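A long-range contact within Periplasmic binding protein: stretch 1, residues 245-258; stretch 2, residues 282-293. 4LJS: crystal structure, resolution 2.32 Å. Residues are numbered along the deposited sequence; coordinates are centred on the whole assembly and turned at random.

Stretch 1 (245-258) PDVIFLIVSDGEYS
Stretch 2 (282-293) KRVHFLPLLAVY

Strands 247-252 and 284-288 run side by side in parallel, their axes 4.4 Å apart at closest approach and crossed at -34°. Phi/psi values are extended, from -149/133 at V247 to -65/131 at P288. The register pairs I248 with V284, F249 with H285, L250 with F286, I251 with L287 and V252 with P288, at CA-CA distances of 4.6 to 5.1 Å. Six hydrogen bonds zigzag between the backbones: I248 N to R283 O (2.9 Å), H285 N to I248 O (3.0 Å), L250 N to H285 O (2.7 Å), L287 N to L250 O (2.7 Å), V252 N to L287 O (3.0 Å) and L289 N to V252 O (2.9 Å). P288 has no amide hydrogen to give, and the ladder needs none there, since V252 bonds to its neighbours L287 and L289. CA-H...O contacts supplement the ladder, the shortest from I251 CA to L287 O (3.1 Å).

Side chains alternate between the sheet's faces. I248, L250, V252, V284, F286 and P288 share one: L250 (m, t) brings CD1 to 3.7 Å from V284 CG1, and V252 (t) sets CG2 3.5 Å from CD1 of F286 (m, chi2 -52°). F249, I251, H285 and L287 (t, p) occupy the other, where F249 CB lies 4.0 Å from L287 CD2. I251 (m, t) also sets its CG2 3.7 Å from CD1 of L289 (t, p). V247 CG2 meets the ring edge of H285 (m, chi2 -83°), 3.6 Å from CD2. Aliphatic side chains suit these mostly buried positions; H285 and F286 remain partly exposed. The contact buries 917 Å², both sides summed.

At the partly exposed start, long R283 (m, t, p) lays one guanidinium face over D246 O and V247 CB. At the far end, Y257 (chi1 -88°) places OH 3.3 Å from P288 CB. One water bridges Y257 OH (3.0 Å), V252 O (3.0 Å) and L290 N (3.2 Å), donating to V252 O and accepting from L290 N.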

# COMPACT_ATOMS: atom_id res chain seq x y z
N PRO A 245 19.87 14.79 6.24
CA PRO A 245 19.15 14.59 4.98
C PRO A 245 18.79 15.90 4.28
O PRO A 245 18.52 16.90 4.95
CB PRO A 245 17.86 13.89 5.43
CG PRO A 245 17.68 14.32 6.86
CD PRO A 245 19.07 14.43 7.42
N ASP A 246 18.81 15.88 2.95
CA ASP A 246 18.30 16.97 2.13
C ASP A 246 16.79 17.10 2.20
O ASP A 246 16.25 18.19 2.01
CB ASP A 246 18.67 16.73 0.67
CG ASP A 246 20.16 16.64 0.46
OD1 ASP A 246 20.89 17.50 0.99
OD2 ASP A 246 20.59 15.69 -0.23
N VAL A 247 16.11 15.98 2.45
CA VAL A 247 14.65 15.93 2.48
C VAL A 247 14.17 14.87 3.47
O VAL A 247 14.69 13.75 3.50
CB VAL A 247 14.06 15.68 1.07
CG1 VAL A 247 14.68 14.44 0.42
CG2 VAL A 247 12.54 15.54 1.12
N ILE A 248 13.21 15.23 4.31
CA ILE A 248 12.63 14.30 5.26
C ILE A 248 11.22 13.93 4.85
O ILE A 248 10.40 14.79 4.55
CB ILE A 248 12.56 14.90 6.67
CG1 ILE A 248 13.97 15.16 7.21
CG2 ILE A 248 11.78 13.98 7.61
CD1 ILE A 248 13.99 15.86 8.55
N PHE A 249 10.94 12.63 4.84
CA PHE A 249 9.57 12.18 4.66
C PHE A 249 8.98 11.74 6.00
O PHE A 249 9.52 10.85 6.66
CB PHE A 249 9.49 11.09 3.60
CG PHE A 249 9.86 11.57 2.23
CD1 PHE A 249 8.94 12.27 1.46
CD2 PHE A 249 11.13 11.36 1.73
CE1 PHE A 249 9.27 12.74 0.21
CE2 PHE A 249 11.46 11.82 0.47
CZ PHE A 249 10.53 12.51 -0.29
N LEU A 250 7.91 12.40 6.39
CA LEU A 250 7.19 12.06 7.62
C LEU A 250 6.05 11.10 7.30
O LEU A 250 5.02 11.49 6.74
CB LEU A 250 6.63 13.32 8.28
CG LEU A 250 7.63 14.33 8.84
CD1 LEU A 250 6.90 15.44 9.58
CD2 LEU A 250 8.64 13.65 9.76
N ILE A 251 6.24 9.84 7.66
CA ILE A 251 5.23 8.81 7.43
C ILE A 251 4.13 8.88 8.49
O ILE A 251 4.40 8.93 9.69
CB ILE A 251 5.87 7.42 7.37
CG1 ILE A 251 6.84 7.35 6.18
CG2 ILE A 251 4.81 6.33 7.26
CD1 ILE A 251 7.69 6.11 6.14
N VAL A 252 2.88 8.92 8.04
CA VAL A 252 1.74 9.06 8.95
C VAL A 252 0.73 7.95 8.74
O VAL A 252 0.28 7.72 7.62
CB VAL A 252 1.00 10.39 8.75
CG1 VAL A 252 0.02 10.63 9.91
CG2 VAL A 252 1.98 11.53 8.62
N SER A 253 0.37 7.27 9.83
CA SER A 253 -0.61 6.20 9.77
C SER A 253 -2.03 6.75 9.75
O SER A 253 -2.26 7.91 10.09
CB SER A 253 -0.45 5.26 10.96
OG SER A 253 -0.72 5.93 12.17
N ASP A 254 -3.00 5.93 9.39
CA ASP A 254 -4.33 6.47 9.30
C ASP A 254 -5.01 7.05 10.58
O ASP A 254 -5.52 8.13 10.50
CB ASP A 254 -5.28 5.70 8.36
CG ASP A 254 -5.31 4.21 8.60
OD1 ASP A 254 -4.72 3.71 9.57
OD2 ASP A 254 -5.96 3.53 7.81
N GLY A 255 -5.01 6.38 11.74
CA GLY A 255 -5.64 7.02 12.88
C GLY A 255 -5.02 8.35 13.25
O GLY A 255 -5.67 9.21 13.85
N GLU A 256 -3.76 8.53 12.88
CA GLU A 256 -2.99 9.69 13.31
C GLU A 256 -3.02 10.87 12.34
O GLU A 256 -2.25 11.81 12.48
CB GLU A 256 -1.57 9.28 13.67
CG GLU A 256 -1.54 8.36 14.88
CD GLU A 256 -0.38 7.39 14.86
OE1 GLU A 256 0.68 7.75 14.33
OE2 GLU A 256 -0.55 6.26 15.37
N TYR A 257 -3.94 10.81 11.38
CA TYR A 257 -4.21 11.93 10.48
C TYR A 257 -4.66 13.17 11.25
O TYR A 257 -4.28 14.29 10.91
CB TYR A 257 -5.29 11.55 9.46
CG TYR A 257 -4.75 10.91 8.20
CD1 TYR A 257 -3.80 9.90 8.26
CD2 TYR A 257 -5.21 11.30 6.95
CE1 TYR A 257 -3.31 9.30 7.11
CE2 TYR A 257 -4.73 10.71 5.78
CZ TYR A 257 -3.78 9.71 5.87
OH TYR A 257 -3.29 9.11 4.74
N SER A 258 -5.46 12.96 12.30
CA SER A 258 -5.98 14.06 13.11
C SER A 258 -4.89 14.80 13.88
O SER A 258 -5.10 15.91 14.36
CB SER A 258 -7.07 13.56 14.06
OG SER A 258 -6.56 12.58 14.96
N LYS A 282 13.11 23.75 4.13
CA LYS A 282 11.68 23.44 4.19
C LYS A 282 11.32 22.25 3.31
O LYS A 282 10.32 22.28 2.59
CB LYS A 282 10.85 24.68 3.83
CG LYS A 282 11.14 25.87 4.73
CD LYS A 282 10.60 27.17 4.15
CE LYS A 282 9.14 27.39 4.52
NZ LYS A 282 8.96 27.67 5.97
N ARG A 283 12.13 21.21 3.38
CA ARG A 283 11.88 20.00 2.62
C ARG A 283 11.50 18.86 3.56
O ARG A 283 12.21 17.87 3.72
CB ARG A 283 13.08 19.66 1.73
CG ARG A 283 13.40 20.79 0.74
CD ARG A 283 14.56 20.45 -0.18
NE ARG A 283 14.32 19.24 -0.96
CZ ARG A 283 15.25 18.62 -1.68
NH1 ARG A 283 16.48 19.10 -1.71
NH2 ARG A 283 14.95 17.51 -2.35
N VAL A 284 10.35 19.03 4.22
CA VAL A 284 9.81 18.04 5.12
C VAL A 284 8.38 17.81 4.68
O VAL A 284 7.55 18.73 4.74
CB VAL A 284 9.85 18.53 6.58
CG1 VAL A 284 9.26 17.48 7.52
CG2 VAL A 284 11.28 18.90 6.98
N HIS A 285 8.08 16.60 4.22
CA HIS A 285 6.78 16.34 3.63
C HIS A 285 6.09 15.13 4.24
O HIS A 285 6.74 14.16 4.65
CB HIS A 285 6.92 16.12 2.12
CG HIS A 285 7.87 17.08 1.47
ND1 HIS A 285 7.50 18.35 1.08
CD2 HIS A 285 9.18 16.95 1.14
CE1 HIS A 285 8.54 18.96 0.54
NE2 HIS A 285 9.57 18.13 0.56
N PHE A 286 4.76 15.19 4.30
CA PHE A 286 3.95 14.08 4.76
C PHE A 286 3.93 12.96 3.73
O PHE A 286 3.86 13.21 2.53
CB PHE A 286 2.51 14.55 5.03
CG PHE A 286 2.34 15.29 6.33
CD1 PHE A 286 2.79 14.74 7.52
CD2 PHE A 286 1.73 16.53 6.36
CE1 PHE A 286 2.63 15.41 8.72
CE2 PHE A 286 1.56 17.21 7.55
CZ PHE A 286 2.01 16.65 8.74
N LEU A 287 3.99 11.72 4.21
CA LEU A 287 3.90 10.55 3.34
C LEU A 287 2.97 9.54 4.00
O LEU A 287 3.30 8.96 5.03
CB LEU A 287 5.30 9.96 3.11
CG LEU A 287 5.46 8.71 2.23
CD1 LEU A 287 4.88 8.92 0.83
CD2 LEU A 287 6.94 8.31 2.14
N PRO A 288 1.78 9.34 3.42
CA PRO A 288 0.80 8.44 4.04
C PRO A 288 1.29 6.99 4.08
O PRO A 288 1.78 6.46 3.08
CB PRO A 288 -0.45 8.58 3.16
CG PRO A 288 0.04 9.18 1.87
CD PRO A 288 1.24 10.01 2.22
N LEU A 289 1.18 6.38 5.26
CA LEU A 289 1.53 4.99 5.47
C LEU A 289 0.80 4.08 4.49
O LEU A 289 1.37 3.13 3.95
CB LEU A 289 1.21 4.57 6.92
CG LEU A 289 1.67 3.19 7.39
CD1 LEU A 289 3.18 3.02 7.21
CD2 LEU A 289 1.29 2.96 8.85
N LEU A 290 -0.47 4.39 4.24
CA LEU A 290 -1.28 3.58 3.32
C LEU A 290 -0.71 3.55 1.90
O LEU A 290 -1.14 2.75 1.07
CB LEU A 290 -2.76 4.04 3.33
CG LEU A 290 -3.15 5.45 2.85
CD1 LEU A 290 -3.15 5.56 1.33
CD2 LEU A 290 -4.53 5.87 3.39
N ALA A 291 0.24 4.43 1.61
CA ALA A 291 0.87 4.48 0.30
C ALA A 291 2.24 3.80 0.29
O ALA A 291 2.82 3.61 -0.77
CB ALA A 291 1.00 5.91 -0.19
N VAL A 292 2.76 3.45 1.46
CA VAL A 292 4.11 2.89 1.53
C VAL A 292 4.21 1.63 2.37
O VAL A 292 5.31 1.12 2.62
CB VAL A 292 5.15 3.91 2.06
CG1 VAL A 292 5.25 5.10 1.13
CG2 VAL A 292 4.79 4.36 3.46
N TYR A 293 3.08 1.10 2.80
CA TYR A 293 3.08 -0.16 3.51
C TYR A 293 1.96 -1.04 2.94
O TYR A 293 0.78 -0.74 3.13
CB TYR A 293 2.91 0.08 5.02
CG TYR A 293 3.02 -1.18 5.85
CD1 TYR A 293 1.92 -2.01 6.03
CD2 TYR A 293 4.22 -1.53 6.45
CE1 TYR A 293 2.02 -3.17 6.78
CE2 TYR A 293 4.32 -2.69 7.22
CZ TYR A 293 3.21 -3.50 7.38
OH TYR A 293 3.28 -4.66 8.12
O HOH W 1 -1.97 6.68 5.92